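Local coordinates for hypothetical protein yfcE (Escherichia coli, PDB 1SU1), which is of unknown function but has the fold of the calcineurin-like phosphoesterase superfamily and carries two zinc ions, at residues Leu63-Gly66 against Ala70-Glu73; Thr41-Glu46 against Ile193-Gln198; Gly177-Tyr182 against Ser199-Val204. All coordinates share one frame; numbering follows the deposited sequence.

From the N terminus the chain runs through strand 27-31 into helix 38-51, where Thr41-Glu46 waits for its partner almost 150 residues further on. Contact 1 (Leu63-Gly66 with Ala70-Glu73) follows first, closing a short loop between strand 55-58 and helix 77-85; it is nested inside the large loop that contact 2 closes when Ile193-Gln198 reaches the helix. Contact 3 opens at Gly177-Tyr182, before contact 2 closes, and ends at Ser199-Val204, after it, so the two cross. They touch, with Leu195 N 2.8 Å from Ala180 O. Contact 2 ties helix 38-51 to the end of strand 189-194, and contact 3 reaches across that strand from 181-186 to 200-205, all three neighbours in one sheet. Contact 1 stays apart.

Contact 1: Leu63-Gly66 against Ala70-Glu73; sequences LNHG and ALPE
Methyl CD2 of Leu71 lies over one face of the His65 imidazole, 3.7 Å from the ring centroid and 20° off the normal, a CH-pi contact. The methyl is displaced toward the rim, above the CG-CD2 side: Leu71 CD2 is 3.5 Å from His65 CG. Leu71 reaches there because its CG stands anti to its own carbonyl carbon (chi1 -63°), which brings the end of the side chain nearer the ring than CB is. Pro72 CD lies 4.1 Å from His65 CB, on the same side of the ring plane as the Leu71 methyl but past the CB end of the ring. Both segments belong to the loop that joins strand 55-58 to helix 77-85 in this calcineurin-like phosphoesterase fold; the neighbouring Asn64 gives its backbone O to zinc ligand His35. Asn64 also makes an Asx turn: Gly66 N donates to Asn64 OD1 at 3.1 Å, nearly straight at 163°, with the donor above the carbonyl plane. At the polar end of the imidazole the partner comes from another chain, for NE2 is hydrogen-bonded to Tyr75 OH of the second subunit, while Tyr75 of the same chain meets the ring edge-to-face.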
loop_
_atom_site.group_PDB
_atom_site.type_symbol
_atom_site.label_atom_id
_atom_site.label_comp_id
_atom_site.label_asym_id
_atom_site.label_seq_id
_atom_site.Cartn_x
_atom_site.Cartn_y
_atom_site.Cartn_z
ATOM N N LEU A 63 -11.550 14.163 -7.115
ATOM C CA LEU A 63 -12.531 14.902 -6.320
ATOM C C LEU A 63 -12.052 15.856 -5.234
ATOM O O LEU A 63 -12.668 16.903 -5.002
ATOM C CB LEU A 63 -13.504 13.915 -5.686
ATOM C CG LEU A 63 -14.099 12.886 -6.646
ATOM C CD1 LEU A 63 -14.933 11.885 -5.867
ATOM C CD2 LEU A 63 -14.949 13.599 -7.701
ATOM N N ASN A 64 -10.968 15.501 -4.553
ATOM C CA ASN A 64 -10.449 16.334 -3.469
ATOM C C ASN A 64 -9.670 17.546 -3.989
ATOM O O ASN A 64 -8.840 17.429 -4.896
ATOM C CB ASN A 64 -9.597 15.447 -2.541
ATOM C CG ASN A 64 -8.795 16.227 -1.525
ATOM O OD1 ASN A 64 -9.278 17.174 -0.902
ATOM N ND2 ASN A 64 -7.555 15.807 -1.332
ATOM N N HIS A 65 -9.957 18.716 -3.423
ATOM C CA HIS A 65 -9.277 19.938 -3.835
ATOM C C HIS A 65 -7.802 19.922 -3.449
ATOM O O HIS A 65 -6.970 20.540 -4.117
ATOM C CB HIS A 65 -9.966 21.168 -3.220
ATOM C CG HIS A 65 -9.922 21.211 -1.724
ATOM N ND1 HIS A 65 -8.940 21.881 -1.025
ATOM C CD2 HIS A 65 -10.740 20.667 -0.789
ATOM C CE1 HIS A 65 -9.155 21.751 0.271
ATOM N NE2 HIS A 65 -10.241 21.019 0.444
ATOM N N GLY A 66 -7.484 19.200 -2.378
ATOM C CA GLY A 66 -6.114 19.141 -1.915
ATOM C C GLY A 66 -5.945 20.116 -0.765
ATOM O O GLY A 66 -6.234 21.298 -0.923
ATOM N N ALA A 70 -6.519 26.102 -2.679
ATOM C CA ALA A 70 -7.747 26.819 -2.370
ATOM C C ALA A 70 -8.769 26.078 -3.218
ATOM O O ALA A 70 -8.390 25.415 -4.188
ATOM C CB ALA A 70 -7.643 28.274 -2.814
ATOM N N LEU A 71 -10.045 26.149 -2.860
ATOM C CA LEU A 71 -11.041 25.455 -3.662
ATOM C C LEU A 71 -10.971 25.997 -5.083
ATOM O O LEU A 71 -10.741 27.186 -5.287
ATOM C CB LEU A 71 -12.444 25.685 -3.116
ATOM C CG LEU A 71 -12.794 25.175 -1.722
ATOM C CD1 LEU A 71 -14.296 25.331 -1.518
ATOM C CD2 LEU A 71 -12.392 23.702 -1.575
ATOM N N PRO A 72 -11.137 25.128 -6.091
ATOM C CA PRO A 72 -11.082 25.647 -7.458
ATOM C C PRO A 72 -12.459 26.239 -7.773
ATOM O O PRO A 72 -13.368 26.175 -6.941
ATOM C CB PRO A 72 -10.811 24.399 -8.275
ATOM C CG PRO A 72 -11.687 23.405 -7.579
ATOM C CD PRO A 72 -11.380 23.674 -6.100
ATOM N N GLU A 73 -12.609 26.807 -8.967
ATOM C CA GLU A 73 -13.887 27.382 -9.388
ATOM C C GLU A 73 -14.910 26.268 -9.596
ATOM O O GLU A 73 -14.606 25.256 -10.232
ATOM C CB GLU A 73 -13.715 28.161 -10.703
ATOM C CG GLU A 73 -13.251 29.610 -10.543
ATOM C CD GLU A 73 -13.043 30.316 -11.886
ATOM O OE1 GLU A 73 -13.870 30.117 -12.807
ATOM O OE2 GLU A 73 -12.057 31.074 -12.016
#

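Contact 2: Thr41-Glu46 against Ile193-Gln198; sequences TERVLE and IALNDQ
Helix 38-51, which follows strand 27-31, an inner strand of the mixed sheet, is tied here to the turn between the last two strands of that sheet, 189-194 and 200-205. Arg43 does most of the work. Its CG is anti to the backbone N (chi1 175°) and the chain bends at chi2, which carries the guanidinium side-on to the carbonyl of Leu195. NE donates to Leu195 O at 2.7 Å, nearly in line with the C=O bond, and NH2 donates to the same Leu195 O at 2.9 Å with a more bent N-H angle of 138°. One oxygen therefore takes two N-H groups and lies in the guanidinium plane. On another edge, Arg43 NH1 makes a salt bridge of 3.3 Å with Glu46 OE2, one helical turn on, so that the group is held both from its own helix and from the turn. The aliphatic part packs as well: Leu195 CD2 sits 3.5 Å from Arg43 CG as the two side chains pass in opposite directions. Leu195 also touches Leu47 and Val171. The turn that leaves strand 189-194 is thus held to helix 38-51, and also to Tyr182 of strand 181-186 and the backbone of Ala180 just before it.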
loop_
_atom_site.group_PDB
_atom_site.type_symbol
_atom_site.label_atom_id
_atom_site.label_comp_id
_atom_site.label_asym_id
_atom_site.label_seq_id
_atom_site.Cartn_x
_atom_site.Cartn_y
_atom_site.Cartn_z
ATOM N N THR A 41 -15.100 19.597 -15.410
ATOM C CA THR A 41 -15.583 18.241 -15.696
ATOM C C THR A 41 -16.628 18.185 -16.809
ATOM O O THR A 41 -16.566 17.333 -17.703
ATOM C CB THR A 41 -16.201 17.590 -14.432
ATOM O OG1 THR A 41 -15.218 17.551 -13.397
ATOM C CG2 THR A 41 -16.688 16.185 -14.723
ATOM N N GLU A 42 -17.612 19.073 -16.757
ATOM C CA GLU A 42 -18.636 19.062 -17.797
ATOM C C GLU A 42 -18.048 19.391 -19.164
ATOM O O GLU A 42 -18.427 18.793 -20.163
ATOM C CB GLU A 42 -19.789 19.994 -17.403
ATOM C CG GLU A 42 -20.693 19.289 -16.389
ATOM C CD GLU A 42 -21.715 20.184 -15.723
ATOM O OE1 GLU A 42 -21.478 21.406 -15.636
ATOM O OE2 GLU A 42 -22.749 19.651 -15.260
ATOM N N ARG A 43 -17.082 20.297 -19.196
ATOM C CA ARG A 43 -16.426 20.676 -20.440
ATOM C C ARG A 43 -15.579 19.514 -20.979
ATOM O O ARG A 43 -15.631 19.197 -22.180
ATOM C CB ARG A 43 -15.559 21.915 -20.198
ATOM C CG ARG A 43 -14.704 22.367 -21.387
ATOM C CD ARG A 43 -15.524 22.801 -22.603
ATOM N NE ARG A 43 -14.659 23.505 -23.551
ATOM C CZ ARG A 43 -14.950 23.737 -24.831
ATOM N NH1 ARG A 43 -16.099 23.315 -25.348
ATOM N NH2 ARG A 43 -14.084 24.396 -25.598
ATOM N N VAL A 44 -14.801 18.883 -20.093
ATOM C CA VAL A 44 -13.974 17.743 -20.484
ATOM C C VAL A 44 -14.863 16.700 -21.132
ATOM O O VAL A 44 -14.529 16.134 -22.175
ATOM C CB VAL A 44 -13.293 17.074 -19.255
ATOM C CG1 VAL A 44 -12.770 15.689 -19.635
ATOM C CG2 VAL A 44 -12.162 17.939 -18.743
ATOM N N LEU A 45 -15.995 16.438 -20.491
ATOM C CA LEU A 45 -16.934 15.445 -20.989
ATOM C C LEU A 45 -17.612 15.810 -22.315
ATOM O O LEU A 45 -17.962 14.918 -23.095
ATOM C CB LEU A 45 -17.989 15.140 -19.918
ATOM C CG LEU A 45 -17.679 13.995 -18.932
ATOM C CD1 LEU A 45 -16.265 14.099 -18.401
ATOM C CD2 LEU A 45 -18.682 14.038 -17.783
ATOM N N GLU A 46 -17.809 17.098 -22.593
ATOM C CA GLU A 46 -18.440 17.445 -23.870
ATOM C C GLU A 46 -17.377 17.294 -24.956
ATOM O O GLU A 46 -17.657 16.807 -26.051
ATOM C CB GLU A 46 -19.040 18.867 -23.854
ATOM C CG GLU A 46 -18.100 20.017 -24.232
ATOM C CD GLU A 46 -18.848 21.332 -24.501
ATOM O OE1 GLU A 46 -19.340 21.968 -23.543
ATOM O OE2 GLU A 46 -18.947 21.723 -25.683
ATOM N N ILE A 193 -3.951 21.264 -24.962
ATOM C CA ILE A 193 -4.958 22.168 -25.515
ATOM C C ILE A 193 -5.739 22.961 -24.475
ATOM O O ILE A 193 -6.219 22.398 -23.491
ATOM C CB ILE A 193 -5.976 21.361 -26.330
ATOM C CG1 ILE A 193 -5.232 20.450 -27.316
ATOM C CG2 ILE A 193 -6.953 22.298 -27.037
ATOM C CD1 ILE A 193 -6.111 19.386 -27.961
ATOM N N ALA A 194 -5.884 24.266 -24.702
ATOM C CA ALA A 194 -6.640 25.127 -23.781
ATOM C C ALA A 194 -8.086 24.650 -23.743
ATOM O O ALA A 194 -8.659 24.327 -24.786
ATOM C CB ALA A 194 -6.575 26.581 -24.232
ATOM N N LEU A 195 -8.656 24.576 -22.542
ATOM C CA LEU A 195 -10.026 24.100 -22.379
ATOM C C LEU A 195 -11.105 25.040 -22.945
ATOM O O LEU A 195 -12.145 24.563 -23.412
ATOM C CB LEU A 195 -10.337 23.835 -20.901
ATOM C CG LEU A 195 -10.502 22.379 -20.446
ATOM C CD1 LEU A 195 -11.261 22.382 -19.131
ATOM C CD2 LEU A 195 -11.279 21.548 -21.467
ATOM N N ASN A 196 -10.880 26.355 -22.883
ATOM C CA ASN A 196 -11.862 27.300 -23.406
ATOM C C ASN A 196 -11.710 27.515 -24.920
ATOM O O ASN A 196 -12.608 27.198 -25.693
ATOM C CB ASN A 196 -11.761 28.653 -22.671
ATOM C CG ASN A 196 -10.325 29.143 -22.510
ATOM O OD1 ASN A 196 -9.505 29.010 -23.414
ATOM N ND2 ASN A 196 -10.027 29.738 -21.352
ATOM N N ASP A 197 -10.554 28.033 -25.314
ATOM C CA ASP A 197 -10.215 28.361 -26.696
ATOM C C ASP A 197 -10.060 27.169 -27.636
ATOM O O ASP A 197 -10.359 27.262 -28.833
ATOM C CB ASP A 197 -8.887 29.124 -26.709
ATOM C CG ASP A 197 -9.046 30.572 -27.094
ATOM O OD1 ASP A 197 -8.491 31.445 -26.393
ATOM O OD2 ASP A 197 -9.726 30.849 -28.110
ATOM N N GLN A 198 -9.562 26.061 -27.090
ATOM C CA GLN A 198 -9.252 24.856 -27.867
ATOM C C GLN A 198 -8.026 25.170 -28.712
ATOM O O GLN A 198 -7.823 24.604 -29.775
ATOM C CB GLN A 198 -10.416 24.422 -28.762
ATOM C CG GLN A 198 -11.167 23.213 -28.224
ATOM C CD GLN A 198 -11.961 22.473 -29.288
ATOM O OE1 GLN A 198 -11.645 21.329 -29.627
ATOM N NE2 GLN A 198 -13.003 23.116 -29.816
#

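Contact 3: Gly177-Tyr182 against Ser199-Val204; sequences GNPASY and SIIAQV
Ile201 reaches from its corner toward Pro179 and Ser181. Its CB points at the opposite segment, and the CG1 branch is turned away from the carbonyl carbon (chi1 -66°), which sends it on toward the other segment. From CG1 the chain runs out extended (chi2 173°), which puts methyl CD1 as far from the backbone as this side chain can carry it. That methyl makes the contact. Ile201 CD1 lies 3.7 Å from Ser181 CB and 3.8 Å from Pro179 CD, so that the methyl meets the CD corner of the proline ring end-on. Pro179 CG is a little farther, at 4.1 Å from Ile201 CD1. Ser181 offers only its methylene to the methyl; its hydroxyl is used elsewhere, in a hydrogen bond with the backbone O of Pro168. Between the two segments runs strand 189-194, and both Ser181 and Ile201 also touch its Val192, so the contact spans that middle strand. Tyr182 bonds through its backbone to Ile193 on one side of the strand; on the other, Ile201 and Ala202 both face Val192, a classic beta bulge where the edge strand 200-205 turns a corner in the antiparallel part of the mixed sheet.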
loop_
_atom_site.group_PDB
_atom_site.type_symbol
_atom_site.label_atom_id
_atom_site.label_comp_id
_atom_site.label_asym_id
_atom_site.label_seq_id
_atom_site.Cartn_x
_atom_site.Cartn_y
_atom_site.Cartn_z
ATOM N N GLY A 177 0.711 30.928 -15.003
ATOM C CA GLY A 177 -0.015 31.798 -15.909
ATOM C C GLY A 177 -0.616 31.125 -17.130
ATOM O O GLY A 177 -1.064 31.807 -18.049
ATOM N N ASN A 178 -0.636 29.796 -17.146
ATOM C CA ASN A 178 -1.197 29.051 -18.274
ATOM C C ASN A 178 -2.708 28.905 -18.155
ATOM O O ASN A 178 -3.272 29.047 -17.073
ATOM C CB ASN A 178 -0.596 27.642 -18.343
ATOM C CG ASN A 178 0.895 27.653 -18.528
ATOM O OD1 ASN A 178 1.390 27.743 -19.648
ATOM N ND2 ASN A 178 1.627 27.570 -17.423
ATOM N N PRO A 179 -3.381 28.611 -19.277
ATOM C CA PRO A 179 -4.837 28.431 -19.299
ATOM C C PRO A 179 -5.162 27.018 -18.819
ATOM O O PRO A 179 -4.306 26.137 -18.870
ATOM C CB PRO A 179 -5.200 28.576 -20.782
ATOM C CG PRO A 179 -4.002 29.240 -21.404
ATOM C CD PRO A 179 -2.841 28.677 -20.645
ATOM N N ALA A 180 -6.393 26.801 -18.368
ATOM C CA ALA A 180 -6.811 25.473 -17.946
ATOM C C ALA A 180 -6.643 24.631 -19.211
ATOM O O ALA A 180 -6.970 25.106 -20.311
ATOM C CB ALA A 180 -8.267 25.494 -17.509
ATOM N N SER A 181 -6.146 23.400 -19.075
ATOM C CA SER A 181 -5.915 22.557 -20.255
ATOM C C SER A 181 -6.196 21.056 -20.139
ATOM O O SER A 181 -6.446 20.535 -19.057
ATOM C CB SER A 181 -4.469 22.747 -20.730
ATOM O OG SER A 181 -3.553 22.679 -19.637
ATOM N N TYR A 182 -6.184 20.387 -21.292
ATOM C CA TYR A 182 -6.376 18.948 -21.386
ATOM C C TYR A 182 -5.374 18.463 -22.426
ATOM O O TYR A 182 -4.609 19.264 -22.958
ATOM C CB TYR A 182 -7.815 18.577 -21.787
ATOM C CG TYR A 182 -8.253 18.936 -23.195
ATOM C CD1 TYR A 182 -8.473 20.265 -23.568
ATOM C CD2 TYR A 182 -8.528 17.936 -24.132
ATOM C CE1 TYR A 182 -8.957 20.587 -24.842
ATOM C CE2 TYR A 182 -9.011 18.244 -25.403
ATOM C CZ TYR A 182 -9.227 19.573 -25.749
ATOM O OH TYR A 182 -9.715 19.875 -26.996
ATOM N N SER A 199 -7.215 26.099 -28.220
ATOM C CA SER A 199 -5.999 26.493 -28.905
ATOM C C SER A 199 -4.826 25.664 -28.370
ATOM O O SER A 199 -4.840 25.232 -27.211
ATOM C CB SER A 199 -5.731 27.985 -28.700
ATOM O OG SER A 199 -5.663 28.319 -27.333
ATOM N N ILE A 200 -3.822 25.455 -29.221
ATOM C CA ILE A 200 -2.645 24.665 -28.882
ATOM C C ILE A 200 -1.660 25.368 -27.953
ATOM O O ILE A 200 -1.058 26.374 -28.329
ATOM C CB ILE A 200 -1.860 24.264 -30.144
ATOM C CG1 ILE A 200 -2.795 23.627 -31.178
ATOM C CG2 ILE A 200 -0.719 23.323 -29.753
ATOM C CD1 ILE A 200 -3.555 22.403 -30.699
ATOM N N ILE A 201 -1.480 24.820 -26.753
ATOM C CA ILE A 201 -0.551 25.390 -25.779
ATOM C C ILE A 201 0.853 24.809 -25.981
ATOM O O ILE A 201 1.863 25.492 -25.790
ATOM C CB ILE A 201 -1.027 25.091 -24.344
ATOM C CG1 ILE A 201 -2.347 25.823 -24.085
ATOM C CG2 ILE A 201 0.036 25.511 -23.332
ATOM C CD1 ILE A 201 -3.002 25.470 -22.767
ATOM N N ALA A 202 0.910 23.541 -26.380
ATOM C CA ALA A 202 2.185 22.855 -26.603
ATOM C C ALA A 202 1.920 21.522 -27.275
ATOM O O ALA A 202 0.862 20.926 -27.082
ATOM C CB ALA A 202 2.891 22.636 -25.275
ATOM N N GLN A 203 2.862 21.059 -28.086
ATOM C CA GLN A 203 2.687 19.775 -28.750
ATOM C C GLN A 203 4.037 19.189 -29.170
ATOM O O GLN A 203 5.010 19.920 -29.392
ATOM C CB GLN A 203 1.745 19.913 -29.962
ATOM C CG GLN A 203 2.175 20.943 -30.989
ATOM C CD GLN A 203 1.177 21.117 -32.155
ATOM O OE1 GLN A 203 1.455 21.846 -33.102
ATOM N NE2 GLN A 203 0.031 20.437 -32.088
ATOM N N VAL A 204 4.100 17.864 -29.261
ATOM C CA VAL A 204 5.342 17.210 -29.647
ATOM C C VAL A 204 5.024 15.994 -30.490
ATOM O O VAL A 204 4.031 15.298 -30.250
ATOM C CB VAL A 204 6.173 16.793 -28.384
ATOM C CG1 VAL A 204 5.396 15.773 -27.549
ATOM C CG2 VAL A 204 7.529 16.234 -28.798
#